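Local coordinates for protein (sliding clamp) (Enterobacteria phage RB69, PDB 1B77), which probably encircles DNA as a trimeric ring and tethers the phage DNA polymerase to its template, so that replication becomes processive, at residues 176-190 with 214-228. Sequence-based numbering, arbitrary orientation.
Sequences NNFNFVINMANMKIQ and VSYVIAMEADSTHDF
Backbone bonds between N179 and T225 run both ways, from N179 N to T225 O (2.8 Å) and from T225 N to N179 O, making an antiparallel hydrogen-bonded pair; the next pair, F178 with H226, is non-hydrogen-bonded. Ahead of T225 the chain makes a type I turn from E221 to S224, and the ladder gives way to a side-chain bond: S224 OG takes the N-H of V181 at 3.0 Å (163° at the hydrogen) while donating to E221 O. One more backbone bond follows, from E221 N to V181 O. Past it the link is indirect: a water accepts from N183 N and donates to A219 O and E221 OE2.

At the C-terminal end, the N177 amide donates in its own plane from ND2 to D227 OD2 (2.9 Å), meeting the carboxylate from above its plane. At the opposite end of the contact, Y216 OH accepts the backbone N-H of Q190 at 3.0 Å and is also bonded to N13 OD1, which fixes the phenol tip between loop and helix 5-15.

The rest is packing of apolar groups and flat faces. N176 makes a CH-pi contact through CB with one face of the F228 ring and stacks its amide there, the planes 23° apart, while F178 CD2 meets the edge of that ring at CE1 (3.5 Å). M220, its chain extended beyond CG (chi2 180°), carries SD obliquely to the F180 ring, a Met-aromatic contact, and CE to I182 CD1. I218 CD1 touches M187 SD and I189 CD1, and I189 CG1 sits over one face of the Y216 ring, 4.0 Å from its centroid.

Segment 214-228 thus passes between two sheets of this processivity factor and joins them: 215-219 lies between 38-44 and 204-210, whereas 225-226 closes the edge beside 178-183, which pairs in turn with 137-143; F180 and M220 both pack on L198 of strand 194-201.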
loop_
_atom_site.group_PDB
_atom_site.type_symbol
_atom_site.label_atom_id
_atom_site.label_comp_id
_atom_site.label_asym_id
_atom_site.label_seq_id
_atom_site.Cartn_x
_atom_site.Cartn_y
_atom_site.Cartn_z
ATOM N N ASN A 176 42.063 -1.279 24.485
ATOM C CA ASN A 176 41.021 -2.227 24.883
ATOM C C ASN A 176 40.399 -3.066 23.768
ATOM O O ASN A 176 40.595 -2.787 22.578
ATOM C CB ASN A 176 39.913 -1.476 25.614
ATOM C CG ASN A 176 40.364 -0.929 26.943
ATOM O OD1 ASN A 176 40.425 -1.665 27.930
ATOM N ND2 ASN A 176 40.707 0.352 26.980
ATOM N N ASN A 177 39.660 -4.102 24.172
ATOM C CA ASN A 177 38.950 -5.025 23.268
ATOM C C ASN A 177 37.486 -5.056 23.712
ATOM O O ASN A 177 37.193 -4.855 24.890
ATOM C CB ASN A 177 39.545 -6.435 23.366
ATOM C CG ASN A 177 41.009 -6.464 22.998
ATOM O OD1 ASN A 177 41.373 -6.347 21.827
ATOM N ND2 ASN A 177 41.867 -6.611 24.007
ATOM N N PHE A 178 36.569 -5.314 22.788
ATOM C CA PHE A 178 35.156 -5.326 23.142
ATOM C C PHE A 178 34.271 -5.870 22.033
ATOM O O PHE A 178 34.616 -5.813 20.854
ATOM C CB PHE A 178 34.711 -3.903 23.504
ATOM C CG PHE A 178 35.080 -2.873 22.467
ATOM C CD1 PHE A 178 34.337 -2.748 21.296
ATOM C CD2 PHE A 178 36.205 -2.068 22.634
ATOM C CE1 PHE A 178 34.709 -1.838 20.305
ATOM C CE2 PHE A 178 36.585 -1.157 21.651
ATOM C CZ PHE A 178 35.836 -1.043 20.484
ATOM N N ASN A 179 33.126 -6.407 22.437
ATOM C CA ASN A 179 32.135 -6.953 21.519
ATOM C C ASN A 179 30.772 -6.634 22.130
ATOM O O ASN A 179 30.170 -7.473 22.816
ATOM C CB ASN A 179 32.312 -8.465 21.365
ATOM C CG ASN A 179 31.441 -9.046 20.266
ATOM O OD1 ASN A 179 30.304 -9.454 20.502
ATOM N ND2 ASN A 179 31.967 -9.063 19.047
ATOM N N PHE A 180 30.313 -5.404 21.903
ATOM C CA PHE A 180 29.033 -4.950 22.439
ATOM C C PHE A 180 27.887 -5.441 21.567
ATOM O O PHE A 180 27.837 -5.154 20.372
ATOM C CB PHE A 180 28.997 -3.419 22.539
ATOM C CG PHE A 180 30.057 -2.839 23.438
ATOM C CD1 PHE A 180 29.946 -2.929 24.824
ATOM C CD2 PHE A 180 31.166 -2.192 22.899
ATOM C CE1 PHE A 180 30.929 -2.376 25.660
ATOM C CE2 PHE A 180 32.146 -1.639 23.728
ATOM C CZ PHE A 180 32.025 -1.732 25.107
ATOM N N VAL A 181 26.966 -6.174 22.184
ATOM C CA VAL A 181 25.821 -6.744 21.484
ATOM C C VAL A 181 24.532 -5.943 21.660
ATOM O O VAL A 181 24.138 -5.613 22.784
ATOM C CB VAL A 181 25.570 -8.186 21.962
ATOM C CG1 VAL A 181 24.423 -8.810 21.177
ATOM C CG2 VAL A 181 26.838 -8.993 21.816
ATOM N N ILE A 182 23.867 -5.653 20.546
ATOM C CA ILE A 182 22.623 -4.892 20.574
ATOM C C ILE A 182 21.472 -5.611 19.875
ATOM O O ILE A 182 21.631 -6.125 18.770
ATOM C CB ILE A 182 22.810 -3.500 19.918
ATOM C CG1 ILE A 182 23.724 -2.636 20.788
ATOM C CG2 ILE A 182 21.461 -2.816 19.716
ATOM C CD1 ILE A 182 24.067 -1.296 20.180
ATOM N N ASN A 183 20.320 -5.657 20.535
ATOM C CA ASN A 183 19.138 -6.286 19.963
ATOM C C ASN A 183 18.619 -5.304 18.914
ATOM O O ASN A 183 18.203 -4.197 19.242
ATOM C CB ASN A 183 18.083 -6.525 21.051
ATOM C CG ASN A 183 16.742 -6.997 20.483
ATOM O OD1 ASN A 183 16.681 -7.619 19.418
ATOM N ND2 ASN A 183 15.660 -6.712 21.208
ATOM N N MET A 184 18.657 -5.715 17.654
ATOM C CA MET A 184 18.229 -4.839 16.579
ATOM C C MET A 184 16.833 -4.263 16.754
ATOM O O MET A 184 16.510 -3.224 16.189
ATOM C CB MET A 184 18.307 -5.561 15.236
ATOM C CG MET A 184 18.355 -4.604 14.069
ATOM S SD MET A 184 20.024 -4.019 13.646
ATOM C CE MET A 184 20.571 -3.290 15.129
ATOM N N ALA A 185 16.004 -4.934 17.542
ATOM C CA ALA A 185 14.643 -4.466 17.759
ATOM C C ALA A 185 14.607 -3.167 18.554
ATOM O O ALA A 185 13.565 -2.508 18.615
ATOM C CB ALA A 185 13.831 -5.533 18.473
ATOM N N ASN A 186 15.727 -2.797 19.170
ATOM C CA ASN A 186 15.766 -1.571 19.958
ATOM C C ASN A 186 16.357 -0.389 19.191
ATOM O O ASN A 186 16.445 0.712 19.730
ATOM C CB ASN A 186 16.576 -1.794 21.235
ATOM C CG ASN A 186 16.090 -2.983 22.021
ATOM O OD1 ASN A 186 14.899 -3.103 22.298
ATOM N ND2 ASN A 186 17.006 -3.868 22.394
ATOM N N MET A 187 16.758 -0.623 17.942
ATOM C CA MET A 187 17.357 0.432 17.119
ATOM C C MET A 187 16.319 1.294 16.408
ATOM O O MET A 187 16.329 1.398 15.179
ATOM C CB MET A 187 18.301 -0.187 16.080
ATOM C CG MET A 187 19.529 -0.844 16.676
ATOM S SD MET A 187 20.683 0.326 17.411
ATOM C CE MET A 187 21.458 0.988 15.931
ATOM N N LYS A 188 15.435 1.909 17.187
ATOM C CA LYS A 188 14.375 2.770 16.654
ATOM C C LYS A 188 14.948 4.166 16.387
ATOM O O LYS A 188 14.338 5.173 16.732
ATOM C CB LYS A 188 13.231 2.886 17.671
ATOM C CG LYS A 188 12.744 1.564 18.250
ATOM C CD LYS A 188 11.922 0.765 17.259
ATOM C CE LYS A 188 11.547 -0.589 17.839
ATOM N NZ LYS A 188 10.789 -0.480 19.117
ATOM N N ILE A 189 16.127 4.204 15.781
ATOM C CA ILE A 189 16.813 5.455 15.475
ATOM C C ILE A 189 16.348 6.061 14.152
ATOM O O ILE A 189 16.433 5.411 13.114
ATOM C CB ILE A 189 18.336 5.215 15.381
ATOM C CG1 ILE A 189 18.895 4.870 16.758
ATOM C CG2 ILE A 189 19.030 6.434 14.823
ATOM C CD1 ILE A 189 18.508 3.511 17.246
ATOM N N GLN A 190 15.879 7.304 14.179
ATOM C CA GLN A 190 15.435 7.949 12.943
ATOM C C GLN A 190 16.649 8.239 12.047
ATOM O O GLN A 190 17.766 8.331 12.531
ATOM C CB GLN A 190 14.681 9.254 13.256
ATOM C CG GLN A 190 15.529 10.360 13.877
ATOM C CD GLN A 190 14.774 11.680 13.995
ATOM O OE1 GLN A 190 15.369 12.725 14.233
ATOM N NE2 GLN A 190 13.463 11.631 13.840
ATOM N N VAL A 214 18.405 14.321 17.942
ATOM C CA VAL A 214 17.964 13.417 18.996
ATOM C C VAL A 214 19.095 12.580 19.599
ATOM O O VAL A 214 20.093 12.303 18.936
ATOM C CB VAL A 214 16.876 12.438 18.449
ATOM C CG1 VAL A 214 16.412 11.483 19.548
ATOM C CG2 VAL A 214 15.694 13.219 17.913
ATOM N N SER A 215 18.925 12.188 20.860
ATOM C CA SER A 215 19.896 11.347 21.548
ATOM C C SER A 215 19.183 10.092 22.019
ATOM O O SER A 215 18.125 10.182 22.622
ATOM C CB SER A 215 20.496 12.065 22.758
ATOM O OG SER A 215 21.557 12.926 22.371
ATOM N N TYR A 216 19.753 8.927 21.731
ATOM C CA TYR A 216 19.150 7.671 22.161
ATOM C C TYR A 216 20.110 6.911 23.054
ATOM O O TYR A 216 21.325 6.963 22.854
ATOM C CB TYR A 216 18.821 6.752 20.982
ATOM C CG TYR A 216 17.922 7.313 19.910
ATOM C CD1 TYR A 216 18.445 8.052 18.859
ATOM C CD2 TYR A 216 16.553 7.050 19.914
ATOM C CE1 TYR A 216 17.637 8.510 17.823
ATOM C CE2 TYR A 216 15.728 7.508 18.876
ATOM C CZ TYR A 216 16.284 8.233 17.835
ATOM O OH TYR A 216 15.504 8.658 16.786
ATOM N N VAL A 217 19.561 6.217 24.045
ATOM C CA VAL A 217 20.358 5.381 24.936
ATOM C C VAL A 217 19.740 3.988 24.861
ATOM O O VAL A 217 18.561 3.789 25.177
ATOM C CB VAL A 217 20.341 5.862 26.406
ATOM C CG1 VAL A 217 21.005 4.802 27.298
ATOM C CG2 VAL A 217 21.103 7.189 26.536
ATOM N N ILE A 218 20.538 3.031 24.413
ATOM C CA ILE A 218 20.062 1.672 24.271
ATOM C C ILE A 218 20.858 0.703 25.129
ATOM O O ILE A 218 22.090 0.690 25.099
ATOM C CB ILE A 218 20.142 1.225 22.799
ATOM C CG1 ILE A 218 19.297 2.170 21.932
ATOM C CG2 ILE A 218 19.658 -0.202 22.662
ATOM C CD1 ILE A 218 19.576 2.071 20.452
ATOM N N ALA A 219 20.135 -0.105 25.897
ATOM C CA ALA A 219 20.757 -1.102 26.756
ATOM C C ALA A 219 21.348 -2.187 25.871
ATOM O O ALA A 219 20.796 -2.503 24.820
ATOM C CB ALA A 219 19.717 -1.701 27.698
ATOM N N MET A 220 22.478 -2.745 26.281
ATOM C CA MET A 220 23.108 -3.798 25.501
ATOM C C MET A 220 22.890 -5.166 26.141
ATOM O O MET A 220 22.548 -5.265 27.317
ATOM C CB MET A 220 24.599 -3.505 25.322
ATOM C CG MET A 220 24.857 -2.241 24.506
ATOM S SD MET A 220 26.612 -1.886 24.290
ATOM C CE MET A 220 26.568 -0.968 22.814
ATOM N N GLU A 221 23.085 -6.214 25.351
ATOM C CA GLU A 221 22.872 -7.585 25.802
ATOM C C GLU A 221 23.864 -8.145 26.813
ATOM O O GLU A 221 24.991 -7.666 26.934
ATOM C CB GLU A 221 22.801 -8.512 24.592
ATOM C CG GLU A 221 21.746 -8.079 23.592
ATOM C CD GLU A 221 20.411 -7.845 24.253
ATOM O OE1 GLU A 221 19.899 -8.789 24.890
ATOM O OE2 GLU A 221 19.876 -6.719 24.145
ATOM N N ALA A 222 23.420 -9.176 27.530
ATOM C CA ALA A 222 24.232 -9.833 28.547
ATOM C C ALA A 222 25.435 -10.552 27.945
ATOM O O ALA A 222 26.455 -10.725 28.609
ATOM C CB ALA A 222 23.375 -10.815 29.344
ATOM N N ASP A 223 25.323 -10.966 26.688
ATOM C CA ASP A 223 26.430 -11.657 26.041
ATOM C C ASP A 223 27.500 -10.696 25.536
ATOM O O ASP A 223 28.426 -11.092 24.823
ATOM C CB ASP A 223 25.918 -12.545 24.904
ATOM C CG ASP A 223 24.874 -11.861 24.046
ATOM O OD1 ASP A 223 23.878 -11.339 24.607
ATOM O OD2 ASP A 223 25.042 -11.856 22.810
ATOM N N SER A 224 27.375 -9.426 25.908
ATOM C CA SER A 224 28.365 -8.432 25.521
ATOM C C SER A 224 29.603 -8.717 26.368
ATOM O O SER A 224 29.499 -9.287 27.455
ATOM C CB SER A 224 27.866 -7.014 25.835
ATOM O OG SER A 224 26.673 -6.700 25.142
ATOM N N THR A 225 30.769 -8.326 25.868
ATOM C CA THR A 225 32.021 -8.512 26.594
ATOM C C THR A 225 32.945 -7.343 26.278
ATOM O O THR A 225 32.958 -6.849 25.153
ATOM C CB THR A 225 32.739 -9.825 26.188
ATOM O OG1 THR A 225 32.934 -9.845 24.768
ATOM C CG2 THR A 225 31.921 -11.039 26.609
ATOM N N HIS A 226 33.705 -6.895 27.277
ATOM C CA HIS A 226 34.641 -5.791 27.091
ATOM C C HIS A 226 35.819 -5.886 28.059
ATOM O O HIS A 226 35.760 -6.611 29.053
ATOM C CB HIS A 226 33.938 -4.451 27.297
ATOM C CG HIS A 226 33.471 -4.228 28.698
ATOM N ND1 HIS A 226 32.326 -4.812 29.204
ATOM C CD2 HIS A 226 34.000 -3.504 29.708
ATOM C CE1 HIS A 226 32.174 -4.451 30.467
ATOM N NE2 HIS A 226 33.173 -3.660 30.797
ATOM N N ASP A 227 36.873 -5.128 27.761
ATOM C CA ASP A 227 38.089 -5.096 28.573
ATOM C C ASP A 227 38.068 -3.979 29.609
ATOM O O ASP A 227 38.738 -4.075 30.635
ATOM C CB ASP A 227 39.317 -4.884 27.679
ATOM C CG ASP A 227 39.635 -6.087 26.818
ATOM O OD1 ASP A 227 38.697 -6.703 26.266
ATOM O OD2 ASP A 227 40.834 -6.410 26.678
ATOM N N PHE A 228 37.315 -2.917 29.335
ATOM C CA PHE A 228 37.248 -1.767 30.239
ATOM C C PHE A 228 36.849 -2.142 31.658
ATOM O O PHE A 228 36.540 -3.330 31.898
ATOM C CB PHE A 228 36.266 -0.720 29.706
ATOM C CG PHE A 228 36.392 -0.465 28.232
ATOM C CD1 PHE A 228 35.828 -1.343 27.314
ATOM C CD2 PHE A 228 37.103 0.631 27.760
ATOM C CE1 PHE A 228 35.974 -1.136 25.951
ATOM C CE2 PHE A 228 37.254 0.843 26.401
ATOM C CZ PHE A 228 36.688 -0.042 25.494
ATOM O OXT PHE A 228 36.847 -1.229 32.514
HETATM O O HOH W 1 30.168 -11.415 23.023
HETATM O O HOH W 2 19.894 -4.381 23.034
#